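Local coordinates for oligopeptide ABC transporter, periplasmic oligopeptide-binding protein, putative (Thermotoga maritima MSB8, PDB 5IPW) that probably binds peptides outside the cytoplasmic membrane and hands them to an ABC transporter for uptake, at residues Y396-W401 and I581-L586. Residues are numbered along the deposited sequence; the frame is centred on the assembly and turned at random.
Sequences YFDPEW and IHRENL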
ATOM      1  N   TYR A 396       7.564   6.001  -9.224  1.00 74.39           N
ATOM      2  CA  TYR A 396       7.572   7.335  -9.819  1.00 76.55           C
ATOM      3  C   TYR A 396       8.408   8.333  -9.017  1.00 78.87           C
ATOM      4  O   TYR A 396       8.309   9.541  -9.248  1.00 81.22           O
ATOM      5  CB  TYR A 396       6.136   7.834  -9.956  1.00 75.95           C
ATOM      6  CG  TYR A 396       5.178   6.737 -10.349  1.00 76.83           C
ATOM      7  CD1 TYR A 396       5.292   6.105 -11.581  1.00 79.59           C
ATOM      8  CD2 TYR A 396       4.178   6.310  -9.478  1.00 77.23           C
ATOM      9  CE1 TYR A 396       4.426   5.087 -11.945  1.00 79.20           C
ATOM     10  CE2 TYR A 396       3.308   5.294  -9.833  1.00 77.12           C
ATOM     11  CZ  TYR A 396       3.435   4.686 -11.066  1.00 77.62           C
ATOM     12  OH  TYR A 396       2.574   3.681 -11.424  1.00 73.92           O
ATOM     13  N   PHE A 397       9.236   7.821  -8.101  1.00 77.93           N
ATOM     14  CA  PHE A 397      10.110   8.634  -7.250  1.00 82.36           C
ATOM     15  C   PHE A 397      10.716   9.827  -7.972  1.00 83.03           C
ATOM     16  O   PHE A 397      11.193   9.701  -9.103  1.00 80.34           O
ATOM     17  CB  PHE A 397      11.250   7.779  -6.703  1.00 84.56           C
ATOM     18  CG  PHE A 397      12.254   8.550  -5.895  1.00 88.37           C
ATOM     19  CD1 PHE A 397      12.024   8.804  -4.559  1.00 89.76           C
ATOM     20  CD2 PHE A 397      13.427   9.018  -6.469  1.00 89.41           C
ATOM     21  CE1 PHE A 397      12.936   9.507  -3.795  1.00 90.36           C
ATOM     22  CE2 PHE A 397      14.346   9.723  -5.714  1.00 90.51           C
ATOM     23  CZ  PHE A 397      14.101   9.965  -4.376  1.00 90.49           C
ATOM     24  N   ASP A 398      10.709  10.978  -7.303  1.00 84.28           N
ATOM     25  CA  ASP A 398      11.263  12.198  -7.876  1.00 84.00           C
ATOM     26  C   ASP A 398      12.403  12.719  -7.005  1.00 85.26           C
ATOM     27  O   ASP A 398      12.168  13.197  -5.890  1.00 83.99           O
ATOM     28  CB  ASP A 398      10.183  13.263  -8.046  1.00 82.21           C
ATOM     29  CG  ASP A 398      10.617  14.377  -8.980  1.00 83.30           C
ATOM     30  OD1 ASP A 398      11.801  14.772  -8.927  1.00 84.28           O
ATOM     31  OD2 ASP A 398       9.786  14.858  -9.777  1.00 80.11           O
ATOM     32  N   PRO A 399      13.647  12.626  -7.517  1.00 86.53           N
ATOM     33  CA  PRO A 399      14.827  13.040  -6.749  1.00 84.40           C
ATOM     34  C   PRO A 399      14.935  14.562  -6.636  1.00 81.14           C
ATOM     35  O   PRO A 399      15.293  15.082  -5.576  1.00 70.84           O
ATOM     36  CB  PRO A 399      15.990  12.465  -7.559  1.00 83.53           C
ATOM     37  CG  PRO A 399      15.483  12.388  -8.962  1.00 83.90           C
ATOM     38  CD  PRO A 399      13.993  12.215  -8.893  1.00 83.04           C
ATOM     39  N   GLU A 400      14.607  15.258  -7.723  1.00 83.50           N
ATOM     40  CA  GLU A 400      14.608  16.716  -7.747  1.00 89.40           C
ATOM     41  C   GLU A 400      13.603  17.209  -6.696  1.00 90.02           C
ATOM     42  O   GLU A 400      13.967  17.919  -5.753  1.00 87.44           O
ATOM     43  CB  GLU A 400      14.219  17.234  -9.143  1.00 92.55           C
ATOM     44  CG  GLU A 400      15.071  16.743 -10.313  1.00 96.95           C
ATOM     45  CD  GLU A 400      16.069  17.773 -10.815  1.00100.47           C
ATOM     46  OE1 GLU A 400      16.686  18.472  -9.984  1.00102.05           O
ATOM     47  OE2 GLU A 400      16.250  17.875 -12.048  1.00102.68           O
ATOM     48  N   TRP A 401      12.353  16.768  -6.843  1.00 89.48           N
ATOM     49  CA  TRP A 401      11.253  17.145  -5.955  1.00 85.82           C
ATOM     50  C   TRP A 401      11.472  16.715  -4.503  1.00 80.69           C
ATOM     51  O   TRP A 401      10.945  17.346  -3.593  1.00 83.32           O
ATOM     52  CB  TRP A 401       9.925  16.590  -6.493  1.00 90.27           C
ATOM     53  CG  TRP A 401       8.697  17.040  -5.745  1.00 95.03           C
ATOM     54  CD1 TRP A 401       8.509  18.236  -5.118  1.00 96.11           C
ATOM     55  CD2 TRP A 401       7.479  16.303  -5.573  1.00 96.38           C
ATOM     56  NE1 TRP A 401       7.260  18.282  -4.547  1.00 95.56           N
ATOM     57  CE2 TRP A 401       6.606  17.108  -4.813  1.00 96.28           C
ATOM     58  CE3 TRP A 401       7.043  15.034  -5.980  1.00 95.39           C
ATOM     59  CZ2 TRP A 401       5.326  16.685  -4.441  1.00 94.23           C
ATOM     60  CZ3 TRP A 401       5.769  14.618  -5.613  1.00 92.02           C
ATOM     61  CH2 TRP A 401       4.926  15.444  -4.854  1.00 92.84           C
ATOM     62  N   ILE A 581       5.357  19.496 -11.763  1.00 69.62           N
ATOM     63  CA  ILE A 581       4.434  20.536 -11.328  1.00 67.80           C
ATOM     64  C   ILE A 581       4.526  20.770  -9.811  1.00 66.51           C
ATOM     65  O   ILE A 581       4.777  21.886  -9.364  1.00 68.19           O
ATOM     66  CB  ILE A 581       2.996  20.201 -11.766  1.00 65.86           C
ATOM     67  CG1 ILE A 581       2.853  20.468 -13.273  1.00 64.15           C
ATOM     68  CG2 ILE A 581       1.991  21.006 -10.956  1.00 66.20           C
ATOM     69  CD1 ILE A 581       1.551  20.002 -13.899  1.00 63.50           C
ATOM     70  N   HIS A 582       4.364  19.714  -9.025  1.00 63.05           N
ATOM     71  CA  HIS A 582       4.503  19.815  -7.568  1.00 63.32           C
ATOM     72  C   HIS A 582       5.881  20.305  -7.118  1.00 65.46           C
ATOM     73  O   HIS A 582       6.067  20.681  -5.958  1.00 63.75           O
ATOM     74  CB  HIS A 582       4.228  18.459  -6.901  1.00 63.28           C
ATOM     75  CG  HIS A 582       2.778  18.177  -6.661  1.00 63.03           C
ATOM     76  ND1 HIS A 582       2.168  18.415  -5.447  1.00 62.19           N
ATOM     77  CD2 HIS A 582       1.819  17.666  -7.470  1.00 62.33           C
ATOM     78  CE1 HIS A 582       0.896  18.067  -5.522  1.00 62.31           C
ATOM     79  NE2 HIS A 582       0.658  17.609  -6.738  1.00 61.09           N
ATOM     80  N   ARG A 583       6.852  20.258  -8.022  1.00 72.60           N
ATOM     81  CA  ARG A 583       8.217  20.682  -7.732  1.00 77.09           C
ATOM     82  C   ARG A 583       8.334  22.186  -7.890  1.00 74.73           C
ATOM     83  O   ARG A 583       8.882  22.870  -7.034  1.00 70.61           O
ATOM     84  CB  ARG A 583       9.165  19.996  -8.709  1.00 82.39           C
ATOM     85  CG  ARG A 583      10.590  19.841  -8.237  1.00 88.22           C
ATOM     86  CD  ARG A 583      11.282  18.769  -9.067  1.00 91.17           C
ATOM     87  NE  ARG A 583      11.204  19.038 -10.508  1.00 90.51           N
ATOM     88  CZ  ARG A 583      11.267  18.118 -11.473  1.00 88.20           C
ATOM     89  NH1 ARG A 583      11.400  16.826 -11.189  1.00 89.12           N
ATOM     90  NH2 ARG A 583      11.184  18.498 -12.743  1.00 85.53           N
ATOM     91  N   GLU A 584       7.810  22.680  -9.005  1.00 76.06           N
ATOM     92  CA  GLU A 584       7.847  24.098  -9.336  1.00 78.08           C
ATOM     93  C   GLU A 584       6.938  24.934  -8.423  1.00 75.95           C
ATOM     94  O   GLU A 584       7.287  26.060  -8.064  1.00 73.84           O
ATOM     95  CB  GLU A 584       7.497  24.287 -10.817  1.00 79.38           C
ATOM     96  CG  GLU A 584       8.645  23.876 -11.733  1.00 80.59           C
ATOM     97  CD  GLU A 584       8.222  23.551 -13.154  1.00 84.60           C
ATOM     98  OE1 GLU A 584       9.123  23.322 -13.986  1.00 87.91           O
ATOM     99  OE2 GLU A 584       7.007  23.516 -13.447  1.00 87.52           O
ATOM    100  N   ASN A 585       5.785  24.376  -8.055  1.00 72.86           N
ATOM    101  CA  ASN A 585       4.916  24.949  -7.025  1.00 68.96           C
ATOM    102  C   ASN A 585       5.064  24.110  -5.771  1.00 69.46           C
ATOM    103  O   ASN A 585       5.094  22.896  -5.854  1.00 76.78           O
ATOM    104  CB  ASN A 585       3.462  24.914  -7.467  1.00 68.84           C
ATOM    105  CG  ASN A 585       3.255  25.491  -8.856  1.00 70.26           C
ATOM    106  OD1 ASN A 585       2.825  26.631  -9.000  1.00 72.75           O
ATOM    107  ND2 ASN A 585       3.550  24.704  -9.888  1.00 68.42           N
ATOM    108  N   LEU A 586       5.157  24.733  -4.609  1.00 69.71           N
ATOM    109  CA  LEU A 586       5.371  23.967  -3.379  1.00 71.43           C
ATOM    110  C   LEU A 586       4.169  24.040  -2.446  1.00 69.80           C
ATOM    111  O   LEU A 586       4.281  24.480  -1.298  1.00 71.49           O
ATOM    112  CB  LEU A 586       6.657  24.426  -2.683  1.00 74.21           C
ATOM    113  CG  LEU A 586       7.845  23.462  -2.748  1.00 76.15           C
ATOM    114  CD1 LEU A 586       8.093  22.938  -4.150  1.00 76.17           C
ATOM    115  CD2 LEU A 586       9.089  24.159  -2.221  1.00 79.45           C
TER
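Arg583, near the C-terminal end of helix 568-584, reaches across Trp401 and Glu400 to Asp398. Arg583 CB lies 4.1 Å from both Trp401 CB and Trp401 CD1, and Arg583 CG, anti to the backbone N (chi1 -155°), rests 3.6 Å from Trp401 CA. Arg583 CD then sits 3.3 Å from Glu400 CB and beside the backbone N of Trp401. A bend at chi3 follows; NE and CZ of Arg583 pass Glu400 CB, and Arg583 NH1 ends 2.9 Å from Asp398 OD2 in a salt bridge, with a weak hydrogen bond to Asp398 OD1. Guanidinium and carboxylate planes stand 78° apart, so the two groups do not pair flat. The same carboxylate caps the short helix 399-403: Asp398 OD1 accepts from Trp401 N at 2.9 Å, nearly straight, while Asp398 OD2 is also hydrogen-bonded to Thr579 OG1. His582 CB and Arg583 N lie over one face of the Trp401 indole, His582 CB offset toward the rim. The Trp401 and His582 side chains lie side by side, their rings oblique with planes at 45°, and His582 NE2 is hydrogen-bonded to Ile507 O. An alanine in place of Trp401 would probably leave a gap beside His582 CB and Arg583 N. The whole is an N-capped helix start docked on the end of a long helix, joined by a salt bridge and a buried indole, within a family 5 solute-binding protein.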